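Local coordinates for protein shikimate dehydrogenase (NADP(+)) (Thermotoga maritima, PDB 3U62) that probably catalyses the reversible NADPH-linked reduction of 3-dehydroshikimate to shikimate, the fourth of seven steps to chorismate, the precursor of the aromatic amino acids, at residues Cys4-Pro9 and Arg47-Glu52; Val111-Ala116 and Tyr125-Met130. One frame throughout, in Å; residues are numbered along the deposited sequence.

Contact 1 lies in the substrate-binding domain and contact 2 in the NADP-binding domain, on opposite sides of the chain's centre, with their own centres about 28 Å apart and their nearest atoms about 15 Å apart. They share no helix or strand. Both are buried and apolar: in each, one branched side chain of a helix meets two side chains of a strand, with no hydrogen bond across. Residues 4-9 and 47-52 join loosely, at 4.2 Å and beyond, beside an arginine salt-bridged within the helix and to a neighbouring strand; residues 111-116 and 125-130 come closer, and their strand runs on into a glycine-rich turn that gives one hydrogen bond to a sulfate ion.

Contact 1. Residues Cys4-Pro9 and Arg47-Glu52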
ATOM      1  N   CYS A   4     -14.695  -4.006  -7.834  1.00  7.64           N
ATOM      2  CA  CYS A   4     -14.504  -2.561  -7.824  1.00  7.99           C
ATOM      3  C   CYS A   4     -13.414  -2.192  -6.833  1.00  7.46           C
ATOM      4  O   CYS A   4     -12.857  -3.058  -6.148  1.00  7.72           O
ATOM      5  CB  CYS A   4     -15.807  -1.828  -7.473  1.00 11.91           C
ATOM      6  SG  CYS A   4     -16.476  -2.197  -5.831  1.00 13.53           S
ATOM      7  N   ILE A   5     -13.097  -0.906  -6.774  1.00  7.77           N
ATOM      8  CA  ILE A   5     -12.273  -0.374  -5.707  1.00  8.56           C
ATOM      9  C   ILE A   5     -13.121   0.600  -4.892  1.00  9.09           C
ATOM     10  O   ILE A   5     -13.809   1.460  -5.449  1.00  9.87           O
ATOM     11  CB  ILE A   5     -10.972   0.292  -6.243  1.00  8.33           C
ATOM     12  CG1 ILE A   5     -10.108   0.835  -5.096  1.00 10.84           C
ATOM     13  CG2 ILE A   5     -11.272   1.369  -7.293  1.00  8.90           C
ATOM     14  CD1 ILE A   5      -8.849   0.038  -4.844  1.00 24.93           C
ATOM     15  N   ILE A   6     -13.088   0.440  -3.572  1.00  9.63           N
ATOM     16  CA  ILE A   6     -13.798   1.340  -2.673  1.00  9.36           C
ATOM     17  C   ILE A   6     -12.800   2.177  -1.880  1.00  9.39           C
ATOM     18  O   ILE A   6     -11.697   1.718  -1.566  1.00  9.66           O
ATOM     19  CB  ILE A   6     -14.802   0.589  -1.738  1.00 10.90           C
ATOM     20  CG1 ILE A   6     -14.073  -0.325  -0.737  1.00 12.53           C
ATOM     21  CG2 ILE A   6     -15.800  -0.238  -2.562  1.00 12.41           C
ATOM     22  CD1 ILE A   6     -13.834   0.327   0.635  1.00 25.07           C
ATOM     23  N   GLY A   7     -13.190   3.410  -1.572  1.00  9.05           N
ATOM     24  CA  GLY A   7     -12.322   4.337  -0.859  1.00 11.24           C
ATOM     25  C   GLY A   7     -12.839   5.758  -0.917  1.00 10.97           C
ATOM     26  O   GLY A   7     -13.966   6.002  -1.361  1.00 12.05           O
ATOM     27  N   TYR A   8     -12.009   6.691  -0.455  1.00 11.75           N
ATOM     28  CA  TYR A   8     -12.361   8.104  -0.392  1.00 13.23           C
ATOM     29  C   TYR A   8     -11.093   8.927  -0.182  1.00 13.36           C
ATOM     30  O   TYR A   8     -10.611   9.041   0.948  1.00 14.66           O
ATOM     31  CB  TYR A   8     -13.340   8.348   0.755  1.00 15.62           C
ATOM     32  CG  TYR A   8     -14.072   9.659   0.686  1.00 19.29           C
ATOM     33  CD1 TYR A   8     -15.079   9.865  -0.257  1.00 19.05           C
ATOM     34  CD2 TYR A   8     -13.776  10.689   1.575  1.00 18.88           C
ATOM     35  CE1 TYR A   8     -15.764  11.064  -0.324  1.00 20.00           C
ATOM     36  CE2 TYR A   8     -14.456  11.896   1.518  1.00 20.17           C
ATOM     37  CZ  TYR A   8     -15.450  12.074   0.567  1.00 19.50           C
ATOM     38  OH  TYR A   8     -16.128  13.269   0.505  1.00 22.82           O
ATOM     39  N   PRO A   9     -10.539   9.502  -1.267  1.00 15.01           N
ATOM     40  CA  PRO A   9     -11.041   9.473  -2.644  1.00 13.41           C
ATOM     41  C   PRO A   9     -10.657   8.202  -3.406  1.00 14.58           C
ATOM     42  O   PRO A   9      -9.734   7.488  -2.998  1.00 14.47           O
ATOM     43  CB  PRO A   9     -10.352  10.680  -3.279  1.00 14.89           C
ATOM     44  CG  PRO A   9      -9.049  10.774  -2.567  1.00 15.48           C
ATOM     45  CD  PRO A   9      -9.288  10.280  -1.162  1.00 14.07           C
ATOM     46  N   ARG A  47     -22.998  -2.429   2.741  1.00 20.66           N
ATOM     47  CA  ARG A  47     -23.934  -3.550   2.639  1.00 19.37           C
ATOM     48  C   ARG A  47     -24.387  -3.762   1.192  1.00 18.70           C
ATOM     49  O   ARG A  47     -24.535  -4.903   0.742  1.00 19.23           O
ATOM     50  CB  ARG A  47     -25.119  -3.351   3.588  1.00 22.35           C
ATOM     51  CG  ARG A  47     -24.702  -3.339   5.056  1.00 25.41           C
ATOM     52  CD  ARG A  47     -25.788  -2.819   5.985  1.00 32.07           C
ATOM     53  NE  ARG A  47     -25.223  -2.429   7.278  1.00 32.84           N
ATOM     54  CZ  ARG A  47     -25.092  -3.238   8.328  1.00 35.75           C
ATOM     55  NH1 ARG A  47     -25.497  -4.503   8.260  1.00 34.42           N
ATOM     56  NH2 ARG A  47     -24.560  -2.779   9.453  1.00 35.12           N
ATOM     57  N   ARG A  48     -24.589  -2.657   0.476  1.00 18.09           N
ATOM     58  CA  ARG A  48     -24.891  -2.671  -0.955  1.00 17.56           C
ATOM     59  C   ARG A  48     -23.730  -3.267  -1.762  1.00 16.71           C
ATOM     60  O   ARG A  48     -23.944  -4.084  -2.661  1.00 16.76           O
ATOM     61  CB  ARG A  48     -25.201  -1.245  -1.428  1.00 20.10           C
ATOM     62  CG  ARG A  48     -25.505  -1.107  -2.914  1.00 21.72           C
ATOM     63  CD  ARG A  48     -25.720   0.348  -3.321  1.00 18.73           C
ATOM     64  NE  ARG A  48     -24.512   1.165  -3.190  1.00 20.24           N
ATOM     65  CZ  ARG A  48     -23.582   1.310  -4.133  1.00 22.12           C
ATOM     66  NH1 ARG A  48     -23.697   0.683  -5.302  1.00 23.56           N
ATOM     67  NH2 ARG A  48     -22.523   2.082  -3.901  1.00 25.23           N
ATOM     68  N   ILE A  49     -22.511  -2.846  -1.427  1.00 15.31           N
ATOM     69  CA  ILE A  49     -21.285  -3.324  -2.074  1.00 14.52           C
ATOM     70  C   ILE A  49     -21.126  -4.836  -1.916  1.00 13.81           C
ATOM     71  O   ILE A  49     -20.797  -5.535  -2.879  1.00 12.34           O
ATOM     72  CB  ILE A  49     -20.020  -2.599  -1.511  1.00 15.32           C
ATOM     73  CG1 ILE A  49     -20.104  -1.078  -1.729  1.00 21.88           C
ATOM     74  CG2 ILE A  49     -18.719  -3.181  -2.114  1.00 17.29           C
ATOM     75  CD1 ILE A  49     -20.323  -0.641  -3.175  1.00 22.88           C
ATOM     76  N   LEU A  50     -21.372  -5.330  -0.703  1.00 13.29           N
ATOM     77  CA  LEU A  50     -21.247  -6.755  -0.398  1.00 13.82           C
ATOM     78  C   LEU A  50     -22.244  -7.611  -1.175  1.00 17.36           C
ATOM     79  O   LEU A  50     -21.981  -8.785  -1.447  1.00 18.38           O
ATOM     80  CB  LEU A  50     -21.390  -7.005   1.108  1.00 15.13           C
ATOM     81  CG  LEU A  50     -20.265  -6.496   2.020  1.00 16.72           C
ATOM     82  CD1 LEU A  50     -20.720  -6.474   3.471  1.00 18.49           C
ATOM     83  CD2 LEU A  50     -18.989  -7.320   1.865  1.00 18.61           C
ATOM     84  N   GLU A  51     -23.379  -7.019  -1.535  1.00 15.04           N
ATOM     85  CA  GLU A  51     -24.409  -7.730  -2.282  1.00 18.56           C
ATOM     86  C   GLU A  51     -24.207  -7.644  -3.794  1.00 16.91           C
ATOM     87  O   GLU A  51     -24.588  -8.562  -4.524  1.00 19.82           O
ATOM     88  CB  GLU A  51     -25.799  -7.210  -1.909  1.00 21.34           C
ATOM     89  CG  GLU A  51     -26.234  -7.564  -0.492  1.00 28.14           C
ATOM     90  CD  GLU A  51     -27.665  -7.162  -0.194  1.00 36.15           C
ATOM     91  OE1 GLU A  51     -28.498  -7.149  -1.129  1.00 40.67           O
ATOM     92  OE2 GLU A  51     -27.966  -6.867   0.983  1.00 41.01           O
ATOM     93  N   GLU A  52     -23.605  -6.551  -4.257  1.00 15.29           N
ATOM     94  CA  GLU A  52     -23.523  -6.265  -5.693  1.00 14.99           C
ATOM     95  C   GLU A  52     -22.237  -6.733  -6.370  1.00 14.76           C
ATOM     96  O   GLU A  52     -22.196  -6.893  -7.593  1.00 16.30           O
ATOM     97  CB  GLU A  52     -23.743  -4.770  -5.954  1.00 16.84           C
ATOM     98  CG  GLU A  52     -25.198  -4.333  -5.820  1.00 19.87           C
ATOM     99  CD  GLU A  52     -25.404  -2.833  -5.963  1.00 21.22           C
ATOM    100  OE1 GLU A  52     -24.431  -2.102  -6.249  1.00 24.95           O
ATOM    101  OE2 GLU A  52     -26.559  -2.384  -5.783  1.00 22.98           O
TER
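Ile49 holds CG2 anti to its backbone N and Ile6 holds CG2 anti to its own carbonyl carbon, and these torsions turn the two methyls toward each other between helix 42-52 and strand 2-7. In Ile6 the longer branch, CG1, is flanked by N and C of its own backbone (chi1 67°), which leaves the short CG2 branch to make the contact. The two CG2 atoms of Ile6 and Ile49 lie 4.2 Å apart, a plain van der Waals touch, and the side chains meet at a slant. The same CG2 of Ile49 also comes within 4.5 Å of Cys4 SG, a looser apolar approach to the other inward-facing residue of the strand. Cys4 and Ile6 are two apart, on one face of the strand, so Ile49 spans both. The backbones stay well separated, with 8.8 Å between the CA atoms of Ile6 and Ile49. On the other branch, Ile49 CD1 rests over one face of the Arg48 guanidinium, 3.5 Å from its plane and off centre. That guanidinium is tied down by charge: its NH1 lies 3.0 Å from Glu52 OE1 in a salt bridge whose hydrogen bond is bent and weak, and its NH2 pairs with Glu35 of strand 31-36. Phe56 and Ala58 of strand 55-58 extend the apolar layer, Phe56 touching Cys4 and Ile49 and Ala58 touching Ile6. Helix 42-52 thus packs on the mixed sheet of the substrate-binding domain, and the side chain of Ile6 is about 7 Å from those of Thr59 and Lys63, the predicted shikimate-binding and proton-acceptor residues. With no polar bond between the segments, helix and strand meet here through methyl and sulfur surfaces, while the ionic links of Arg48 run to Glu52 and Glu35, not to residues 4-9.

Contact 2. Residues Val111-Ala116 and Tyr125-Met130; sequences VVVVGA and YALLQM. With SO4 (sulfate ion), chain E.
The first beta-alpha-beta unit of the Rossmann-type NADP-binding domain begins with strand 111-114, a glycine-rich turn and helix 118-129, and Leu127 packs that helix against the strand. One methyl makes both cross-contacts: Leu127 CD1 is 3.8 Å from Val111 CG1 and 3.9 Å from Val113 CG2. The two valines alternate with Val112, whose side chain leaves from the opposite face of the strand, and each offers a different branch. Val111 presents CG1, anti to its backbone N (chi1 -179°), and its side chain meets that of Leu127 at an angle. Val113, in nearly the same rotamer, presents instead CG2, which lies beside its backbone N; here the two side chains run past one another in opposite senses. The join is wholly apolar, with no hydrogen bond between the segments. Past the end of the strand, the turn begins with Gly115 and Ala116, predicted to bind NADP. Gly115 has backbone angles at which a side chain would be pressed against the preceding carbonyl oxygen. A sulfate ion, probably from the crystallisation liquor, accepts a nearly straight hydrogen bond from Ala116 N to its O4 (2.8 Å, 165°). Asn139 ND2, Arg140 N and Thr141 OG1, of residues also predicted to bind NADP, hydrogen-bond to it as well, so the anion may mimic a phosphate of the cofactor. Strand 111-114 runs in the middle of a parallel sheet, bonded through its backbone to strand 135-139 on one flank and strand 169-172 on the other. Phe171 of strand 169-172 touches both Val111 and Leu127, while Ile135 of strand 135-139 touches Val113 and Leu128, so that helix 118-129 lies over three neighbouring strands.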
ATOM      1  N   VAL A 111      15.279   1.011   9.822  1.00  8.13           N
ATOM      2  CA  VAL A 111      14.280   1.365   8.823  1.00  7.71           C
ATOM      3  C   VAL A 111      13.263   2.328   9.430  1.00  7.05           C
ATOM      4  O   VAL A 111      12.688   2.049  10.485  1.00  8.02           O
ATOM      5  CB  VAL A 111      13.548   0.110   8.286  1.00  7.71           C
ATOM      6  CG1 VAL A 111      12.529   0.492   7.225  1.00  9.89           C
ATOM      7  CG2 VAL A 111      14.545  -0.895   7.722  1.00  9.38           C
ATOM      8  N   VAL A 112      13.052   3.460   8.762  1.00  7.67           N
ATOM      9  CA  VAL A 112      12.025   4.418   9.166  1.00  7.78           C
ATOM     10  C   VAL A 112      10.779   4.225   8.298  1.00  7.54           C
ATOM     11  O   VAL A 112      10.866   4.177   7.067  1.00  8.04           O
ATOM     12  CB  VAL A 112      12.526   5.888   9.069  1.00  8.21           C
ATOM     13  CG1 VAL A 112      11.400   6.873   9.369  1.00  7.82           C
ATOM     14  CG2 VAL A 112      13.679   6.119  10.031  1.00  8.96           C
ATOM     15  N   VAL A 113       9.632   4.101   8.958  1.00  6.94           N
ATOM     16  CA  VAL A 113       8.342   4.002   8.284  1.00  7.19           C
ATOM     17  C   VAL A 113       7.518   5.237   8.642  1.00  6.79           C
ATOM     18  O   VAL A 113       7.216   5.470   9.815  1.00  7.35           O
ATOM     19  CB  VAL A 113       7.582   2.711   8.694  1.00  6.50           C
ATOM     20  CG1 VAL A 113       6.208   2.655   8.035  1.00  9.14           C
ATOM     21  CG2 VAL A 113       8.393   1.470   8.336  1.00  7.70           C
ATOM     22  N   VAL A 114       7.172   6.035   7.634  1.00  7.20           N
ATOM     23  CA  VAL A 114       6.373   7.243   7.846  1.00  7.46           C
ATOM     24  C   VAL A 114       4.891   6.907   7.708  1.00  7.20           C
ATOM     25  O   VAL A 114       4.449   6.424   6.663  1.00  7.76           O
ATOM     26  CB  VAL A 114       6.756   8.387   6.872  1.00  7.56           C
ATOM     27  CG1 VAL A 114       6.037   9.680   7.247  1.00  9.30           C
ATOM     28  CG2 VAL A 114       8.258   8.607   6.865  1.00  9.18           C
ATOM     29  N   GLY A 115       4.138   7.165   8.774  1.00  7.52           N
ATOM     30  CA  GLY A 115       2.720   6.830   8.829  1.00  8.42           C
ATOM     31  C   GLY A 115       2.448   5.640   9.730  1.00  7.55           C
ATOM     32  O   GLY A 115       3.355   4.862  10.037  1.00  9.24           O
ATOM     33  N   ALA A 116       1.193   5.508  10.153  1.00  8.25           N
ATOM     34  CA  ALA A 116       0.762   4.403  11.009  1.00  7.98           C
ATOM     35  C   ALA A 116      -0.623   3.883  10.613  1.00  8.14           C
ATOM     36  O   ALA A 116      -1.318   3.254  11.418  1.00 10.27           O
ATOM     37  CB  ALA A 116       0.786   4.825  12.473  1.00  8.90           C
ATOM     38  N   TYR A 125       4.574  -5.269   8.612  1.00  6.11           N
ATOM     39  CA  TYR A 125       4.393  -6.719   8.536  1.00  5.95           C
ATOM     40  C   TYR A 125       5.350  -7.332   7.516  1.00  6.02           C
ATOM     41  O   TYR A 125       5.996  -8.343   7.798  1.00  7.42           O
ATOM     42  CB  TYR A 125       2.943  -7.069   8.186  1.00  6.58           C
ATOM     43  CG  TYR A 125       2.629  -8.551   8.234  1.00  7.04           C
ATOM     44  CD1 TYR A 125       2.188  -9.151   9.413  1.00  8.42           C
ATOM     45  CD2 TYR A 125       2.763  -9.350   7.098  1.00  7.62           C
ATOM     46  CE1 TYR A 125       1.895 -10.512   9.462  1.00  9.07           C
ATOM     47  CE2 TYR A 125       2.474 -10.710   7.135  1.00  7.85           C
ATOM     48  CZ  TYR A 125       2.041 -11.284   8.318  1.00  8.95           C
ATOM     49  OH  TYR A 125       1.754 -12.628   8.359  1.00 11.31           O
ATOM     50  N   ALA A 126       5.440  -6.708   6.343  1.00  5.92           N
ATOM     51  CA  ALA A 126       6.339  -7.159   5.283  1.00  6.10           C
ATOM     52  C   ALA A 126       7.799  -7.146   5.733  1.00  6.84           C
ATOM     53  O   ALA A 126       8.528  -8.119   5.513  1.00  7.19           O
ATOM     54  CB  ALA A 126       6.155  -6.307   4.039  1.00  7.02           C
ATOM     55  N   LEU A 127       8.215  -6.050   6.366  1.00  6.99           N
ATOM     56  CA  LEU A 127       9.583  -5.904   6.867  1.00  6.03           C
ATOM     57  C   LEU A 127       9.926  -6.970   7.903  1.00  6.65           C
ATOM     58  O   LEU A 127      11.010  -7.556   7.858  1.00  6.63           O
ATOM     59  CB  LEU A 127       9.804  -4.506   7.454  1.00  6.86           C
ATOM     60  CG  LEU A 127       9.809  -3.311   6.496  1.00  8.28           C
ATOM     61  CD1 LEU A 127       9.646  -2.010   7.267  1.00  9.38           C
ATOM     62  CD2 LEU A 127      11.066  -3.275   5.631  1.00 11.79           C
ATOM     63  N   LEU A 128       8.997  -7.224   8.823  1.00  6.72           N
ATOM     64  CA  LEU A 128       9.184  -8.253   9.841  1.00  6.88           C
ATOM     65  C   LEU A 128       9.274  -9.653   9.235  1.00  6.88           C
ATOM     66  O   LEU A 128      10.026 -10.499   9.734  1.00  8.13           O
ATOM     67  CB  LEU A 128       8.075  -8.188  10.895  1.00  7.54           C
ATOM     68  CG  LEU A 128       8.098  -6.985  11.845  1.00  8.76           C
ATOM     69  CD1 LEU A 128       6.790  -6.888  12.606  1.00 10.69           C
ATOM     70  CD2 LEU A 128       9.277  -7.047  12.816  1.00 10.33           C
ATOM     71  N   GLN A 129       8.512  -9.890   8.167  1.00  7.13           N
ATOM     72  CA  GLN A 129       8.576 -11.153   7.431  1.00  7.64           C
ATOM     73  C   GLN A 129       9.907 -11.317   6.703  1.00  8.40           C
ATOM     74  O   GLN A 129      10.341 -12.437   6.428  1.00  9.04           O
ATOM     75  CB  GLN A 129       7.408 -11.277   6.447  1.00  8.81           C
ATOM     76  CG  GLN A 129       6.055 -11.495   7.117  1.00 11.76           C
ATOM     77  CD  GLN A 129       6.038 -12.722   8.012  1.00 14.58           C
ATOM     78  OE1 GLN A 129       5.879 -13.848   7.541  1.00 17.16           O
ATOM     79  NE2 GLN A 129       6.209 -12.507   9.317  1.00 14.44           N
ATOM     80  N   MET A 130      10.548 -10.188   6.403  1.00  7.62           N
ATOM     81  CA  MET A 130      11.845 -10.167   5.731  1.00  8.67           C
ATOM     82  C   MET A 130      13.018 -10.157   6.714  1.00  7.25           C
ATOM     83  O   MET A 130      14.175 -10.010   6.310  1.00  8.86           O
ATOM     84  CB  MET A 130      11.929  -8.967   4.786  1.00  8.08           C
ATOM     85  CG  MET A 130      11.072  -9.101   3.531  1.00  9.04           C
ATOM     86  SD  MET A 130      10.884  -7.553   2.622  1.00 14.57           S
ATOM     87  CE  MET A 130      12.584  -7.230   2.137  1.00 17.86           C
TER
HETATM   88  S   SO4 E 503      -0.529   8.974  10.426  1.00 11.97           S
HETATM   89  O1  SO4 E 503      -1.602   9.827   9.923  1.00 17.79           O
HETATM   90  O2  SO4 E 503      -0.697   8.777  11.865  1.00 17.66           O
HETATM   91  O3  SO4 E 503       0.759   9.614  10.176  1.00 12.01           O
HETATM   92  O4  SO4 E 503      -0.569   7.683   9.743  1.00 17.78           O